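Side-chain contacts in putative ABC transporter, periplasmic binding protein, amino acid (Neisseria gonorrhoeae, PDB 2YJP), which binds L-cysteine as the solute receptor of what is probably an ABC-type amino acid importer: residues G69-D72 against K76-G79; V144-V149 against D176-K181. The protein carries 1 engineered substitution. One frame throughout, in Å; residues are numbered along the deposited sequence.

Contact 1: residues G69-D72 against K76-G79; sequences GYVD and KNQG
A beta hairpin of the family 3 solute-binding fold joins Tyr70 to Gln78 and Val71 to Asn77: strands 69-71 and 77-78 run antiparallel, with strand 77-78 at the outer end of a small three-stranded sheet that also holds strand 64-65. Tyr70 and Gln78 form the hydrogen-bonded pair, closed in both directions. Tyr70 N donates to Gln78 O at 3.0 Å, and Gln78 N returns to Tyr70 O at 2.9 Å. The next pair, Val71 with Asn77, is non-hydrogen-bonded; the valine and asparagine side chains stand alongside on one face, and that of Asn77 also rests on Phe101 and Leu103 of strand 99-103. Past the last bridge, Asp72 N bonds Lys76 O (2.8 Å), the straightest bond across the contact at 167° at the hydrogen.

On the face shared by Tyr70 and Gln78, the phenol is laid over its partner: CB of Gln78 stands 3.9 Å from the Tyr70 ring centroid, 26° off the normal, a CH-pi contact displaced toward the rim. With chi1 of 66°, CG of Tyr70 sits between its own N and carbonyl carbon, which brings the ring across to Gln78 and its CE1 near Gly79 N.

Asp72 uses both carboxylate oxygens, OD1 across the turn and OD2 to the strand residue Gln78. OD1 accepts from two backbone N-H groups, those of Lys76 and of Asn74 inside the turn, and bonds to both oxygens together restrain the turn of the carboxylate. Lys76 N reaches Asp72 OD1 from above the carboxylate plane, at 3.0 Å. On the other oxygen, Gln78 NE2 meets Asp72 OD2 at 2.9 Å, nearly in line with its C-O bond.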
loop_
_atom_site.group_PDB
_atom_site.type_symbol
_atom_site.label_atom_id
_atom_site.label_comp_id
_atom_site.label_asym_id
_atom_site.label_seq_id
_atom_site.Cartn_x
_atom_site.Cartn_y
_atom_site.Cartn_z
ATOM N N GLY A 69 -2.110 -6.411 0.882
ATOM C CA GLY A 69 -1.597 -7.041 2.083
ATOM C C GLY A 69 -2.731 -7.239 3.036
ATOM O O GLY A 69 -3.396 -6.260 3.437
ATOM N N TYR A 70 -2.971 -8.499 3.385
ATOM C CA TYR A 70 -4.059 -8.851 4.328
ATOM C C TYR A 70 -3.792 -10.203 4.934
ATOM O O TYR A 70 -2.774 -10.824 4.668
ATOM C CB TYR A 70 -5.454 -8.780 3.645
ATOM C CG TYR A 70 -5.666 -9.829 2.548
ATOM C CD1 TYR A 70 -5.065 -9.676 1.258
ATOM C CD2 TYR A 70 -6.443 -10.966 2.790
ATOM C CE1 TYR A 70 -5.273 -10.604 0.256
ATOM C CE2 TYR A 70 -6.632 -11.949 1.786
ATOM C CZ TYR A 70 -6.032 -11.767 0.530
ATOM O OH TYR A 70 -6.189 -12.741 -0.455
ATOM N N VAL A 71 -4.723 -10.643 5.763
ATOM C CA VAL A 71 -4.649 -11.889 6.466
ATOM C C VAL A 71 -5.887 -12.686 6.107
ATOM O O VAL A 71 -6.988 -12.178 6.258
ATOM C CB VAL A 71 -4.579 -11.638 7.984
ATOM C CG1 VAL A 71 -4.709 -12.942 8.755
ATOM C CG2 VAL A 71 -3.236 -10.892 8.311
ATOM N N ASP A 72 -5.721 -13.934 5.640
ATOM C CA ASP A 72 -6.881 -14.731 5.249
ATOM C C ASP A 72 -7.616 -15.391 6.434
ATOM O O ASP A 72 -7.247 -15.192 7.587
ATOM C CB ASP A 72 -6.543 -15.703 4.126
ATOM C CG ASP A 72 -5.561 -16.805 4.536
ATOM O OD1 ASP A 72 -5.544 -17.246 5.703
ATOM O OD2 ASP A 72 -4.794 -17.230 3.651
ATOM N N LYS A 76 -3.226 -16.583 7.558
ATOM C CA LYS A 76 -2.027 -16.451 6.708
ATOM C C LYS A 76 -1.967 -15.094 5.967
ATOM O O LYS A 76 -2.979 -14.632 5.415
ATOM C CB LYS A 76 -1.965 -17.608 5.708
ATOM C CG LYS A 76 -1.931 -19.006 6.320
ATOM C CD LYS A 76 -0.571 -19.376 7.040
ATOM C CE LYS A 76 -0.732 -20.768 7.738
ATOM N NZ LYS A 76 -0.181 -20.776 9.158
ATOM N N ASN A 77 -0.801 -14.457 5.954
ATOM C CA ASN A 77 -0.590 -13.274 5.144
ATOM C C ASN A 77 -0.757 -13.590 3.650
ATOM O O ASN A 77 -0.300 -14.639 3.172
ATOM C CB ASN A 77 0.807 -12.690 5.419
ATOM C CG ASN A 77 1.044 -12.404 6.929
ATOM O OD1 ASN A 77 0.811 -11.384 7.417
ATOM N ND2 ASN A 77 1.451 -13.311 7.609
ATOM N N GLN A 78 -1.423 -12.683 2.926
ATOM C CA GLN A 78 -1.696 -12.862 1.502
ATOM C C GLN A 78 -1.696 -11.475 0.853
ATOM O O GLN A 78 -1.723 -10.454 1.546
ATOM C CB GLN A 78 -3.075 -13.487 1.239
ATOM C CG GLN A 78 -3.376 -14.884 1.844
ATOM C CD GLN A 78 -2.466 -15.997 1.285
ATOM O OE1 GLN A 78 -1.798 -15.814 0.257
ATOM N NE2 GLN A 78 -2.431 -17.159 1.992
ATOM N N GLY A 79 -1.702 -11.461 -0.487
ATOM C CA GLY A 79 -1.809 -10.263 -1.267
ATOM C C GLY A 79 -0.581 -9.990 -2.104
ATOM O O GLY A 79 0.470 -10.627 -1.960
#

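Contact 2: residues V144-V149 against D176-K181; sequences VALGVV and DAFFTK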
loop_
_atom_site.group_PDB
_atom_site.type_symbol
_atom_site.label_atom_id
_atom_site.label_comp_id
_atom_site.label_asym_id
_atom_site.label_seq_id
_atom_site.Cartn_x
_atom_site.Cartn_y
_atom_site.Cartn_z
ATOM N N VAL A 144 -0.002 4.115 -8.513
ATOM C CA VAL A 144 -1.324 4.334 -8.060
ATOM C C VAL A 144 -1.626 5.842 -7.924
ATOM O O VAL A 144 -0.766 6.661 -7.648
ATOM C CB VAL A 144 -1.586 3.485 -6.722
ATOM C CG1 VAL A 144 -1.282 4.170 -5.539
ATOM C CG2 VAL A 144 -2.979 3.258 -6.547
ATOM N N ALA A 145 -2.880 6.189 -8.144
ATOM C CA ALA A 145 -3.384 7.535 -7.971
ATOM C C ALA A 145 -4.397 7.453 -6.824
ATOM O O ALA A 145 -4.867 6.352 -6.497
ATOM C CB ALA A 145 -4.069 7.993 -9.253
ATOM N N LEU A 146 -4.725 8.587 -6.224
ATOM C CA LEU A 146 -5.784 8.666 -5.262
ATOM C C LEU A 146 -7.156 8.792 -5.912
ATOM O O LEU A 146 -7.320 9.311 -7.040
ATOM C CB LEU A 146 -5.545 9.842 -4.295
ATOM C CG LEU A 146 -4.193 9.819 -3.512
ATOM C CD1 LEU A 146 -3.980 11.126 -2.732
ATOM C CD2 LEU A 146 -4.106 8.528 -2.650
ATOM N N GLY A 147 -8.172 8.349 -5.175
ATOM C CA GLY A 147 -9.553 8.505 -5.606
ATOM C C GLY A 147 -10.415 8.758 -4.404
ATOM O O GLY A 147 -9.943 8.795 -3.294
ATOM N N VAL A 148 -11.692 9.009 -4.628
ATOM C CA VAL A 148 -12.614 9.219 -3.498
ATOM C C VAL A 148 -13.846 8.337 -3.650
ATOM O O VAL A 148 -14.442 8.320 -4.739
ATOM C CB VAL A 148 -13.066 10.707 -3.440
ATOM C CG1 VAL A 148 -14.061 10.906 -2.255
ATOM C CG2 VAL A 148 -11.845 11.589 -3.328
ATOM N N VAL A 149 -14.231 7.620 -2.569
ATOM C CA VAL A 149 -15.420 6.763 -2.629
ATOM C C VAL A 149 -16.534 7.345 -1.744
ATOM O O VAL A 149 -16.236 7.939 -0.670
ATOM C CB VAL A 149 -15.130 5.317 -2.274
ATOM C CG1 VAL A 149 -14.765 5.107 -0.714
ATOM C CG2 VAL A 149 -16.295 4.421 -2.709
ATOM N N ASP A 176 -4.418 11.253 3.251
ATOM C CA ASP A 176 -4.329 12.134 4.425
ATOM C C ASP A 176 -3.403 13.304 4.100
ATOM O O ASP A 176 -3.775 14.460 4.297
ATOM C CB ASP A 176 -3.769 11.295 5.602
ATOM C CG ASP A 176 -3.623 12.073 6.888
ATOM O OD1 ASP A 176 -4.019 13.273 6.986
ATOM O OD2 ASP A 176 -3.075 11.450 7.823
ATOM N N ALA A 177 -2.206 13.020 3.572
ATOM C CA ALA A 177 -1.242 14.104 3.293
ATOM C C ALA A 177 -1.740 15.070 2.167
ATOM O O ALA A 177 -1.656 16.294 2.259
ATOM C CB ALA A 177 0.120 13.537 2.919
ATOM N N PHE A 178 -2.320 14.493 1.150
ATOM C CA PHE A 178 -2.868 15.275 0.068
ATOM C C PHE A 178 -3.923 16.329 0.487
ATOM O O PHE A 178 -3.797 17.505 0.150
ATOM C CB PHE A 178 -3.469 14.353 -0.980
ATOM C CG PHE A 178 -4.056 15.081 -2.162
ATOM C CD1 PHE A 178 -3.222 15.664 -3.116
ATOM C CD2 PHE A 178 -5.430 15.168 -2.332
ATOM C CE1 PHE A 178 -3.749 16.344 -4.255
ATOM C CE2 PHE A 178 -5.974 15.830 -3.472
ATOM C CZ PHE A 178 -5.108 16.436 -4.425
ATOM N N PHE A 179 -4.949 15.887 1.216
ATOM C CA PHE A 179 -6.038 16.765 1.678
ATOM C C PHE A 179 -5.564 17.772 2.721
ATOM O O PHE A 179 -5.906 18.925 2.637
ATOM C CB PHE A 179 -7.212 15.905 2.179
ATOM C CG PHE A 179 -8.086 15.459 1.066
ATOM C CD1 PHE A 179 -9.059 16.312 0.553
ATOM C CD2 PHE A 179 -7.876 14.253 0.444
ATOM C CE1 PHE A 179 -9.830 15.929 -0.519
ATOM C CE2 PHE A 179 -8.633 13.861 -0.617
ATOM C CZ PHE A 179 -9.617 14.675 -1.102
ATOM N N THR A 180 -4.747 17.340 3.674
ATOM C CA THR A 180 -4.103 18.232 4.592
ATOM C C THR A 180 -3.321 19.375 3.876
ATOM O O THR A 180 -3.412 20.541 4.268
ATOM C CB THR A 180 -3.140 17.441 5.502
ATOM O OG1 THR A 180 -3.894 16.494 6.238
ATOM C CG2 THR A 180 -2.425 18.343 6.446
ATOM N N LYS A 181 -2.553 19.037 2.845
ATOM C CA LYS A 181 -1.719 20.016 2.186
ATOM C C LYS A 181 -2.498 20.826 1.121
ATOM O O LYS A 181 -2.421 22.080 1.069
ATOM C CB LYS A 181 -0.515 19.303 1.559
ATOM C CG LYS A 181 0.673 20.201 1.284
ATOM C CD LYS A 181 0.859 20.491 -0.208
ATOM C CE LYS A 181 1.851 21.694 -0.419
#
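Phe178 packs against Leu146 and Phe179 against Val148; these two apolar meetings carry the whole contact. Along helix 174-182, Asp176 comes first. It points its CB away from the strand; its carboxylate is held by a salt bridge from OD1 to Lys190 and a hydrogen bond from Gly172 N to OD2, while its backbone O serves the next helical turn.

Phe178 follows, its CB 3.7 Å from Leu146 CD1. The leucine and phenylalanine run antiparallel to one another, and Leu146 CD1 is also 4.0 Å from Phe178 CG, at the root of the ring. With CG anti to the backbone N (chi1 -179°), the ring leads off from the touching CB, and Leu146 CD1 lies obliquely to it; Leu233 touches both residues.

This is helix-on-sheet packing: helix 174-182 connects the parallel strands 166-170 and 187-191, a beta-alpha-beta crossover, and lies against the mixed sheet that contains strand 142-151. Leu146 and Val148, two apart on that strand, both direct CB toward the helix.

Phe179 comes next, its CZ 4.4 Å from Val148 CG2, which approaches at the ring edge near the ring plane. Phe178 CD2 stands 3.7 Å above one face of the Phe179 ring, and both rings also meet His183, a zinc ligand.

At Thr180, OG1 donates to Asp176 O over 2.8 Å, from the face of that carbonyl plane opposite to Thr180 N.

From the N terminus, the chain first closes contact 1, a tight hairpin with three residues between 69-72 and 76-79; Gly79 then sits at the N-cap position of helix 80-93. Contact 2 opens later and spans a longer loop: 26 residues separate 144-149 from 176-181, with strand 166-170 among them. The two stand in series, neither nested nor crossed. Contact 1 pairs the two strands of a local hairpin, whereas contact 2 fastens a helix to the large mixed sheet. Their centres are 24 Å apart on opposite sides of the chain's centre, and their nearest atoms about 12 Å apart. Nearest-atom distances from bound cysteine are about 10 Å to Gly69 and about 6 Å to the Leu146 side chain.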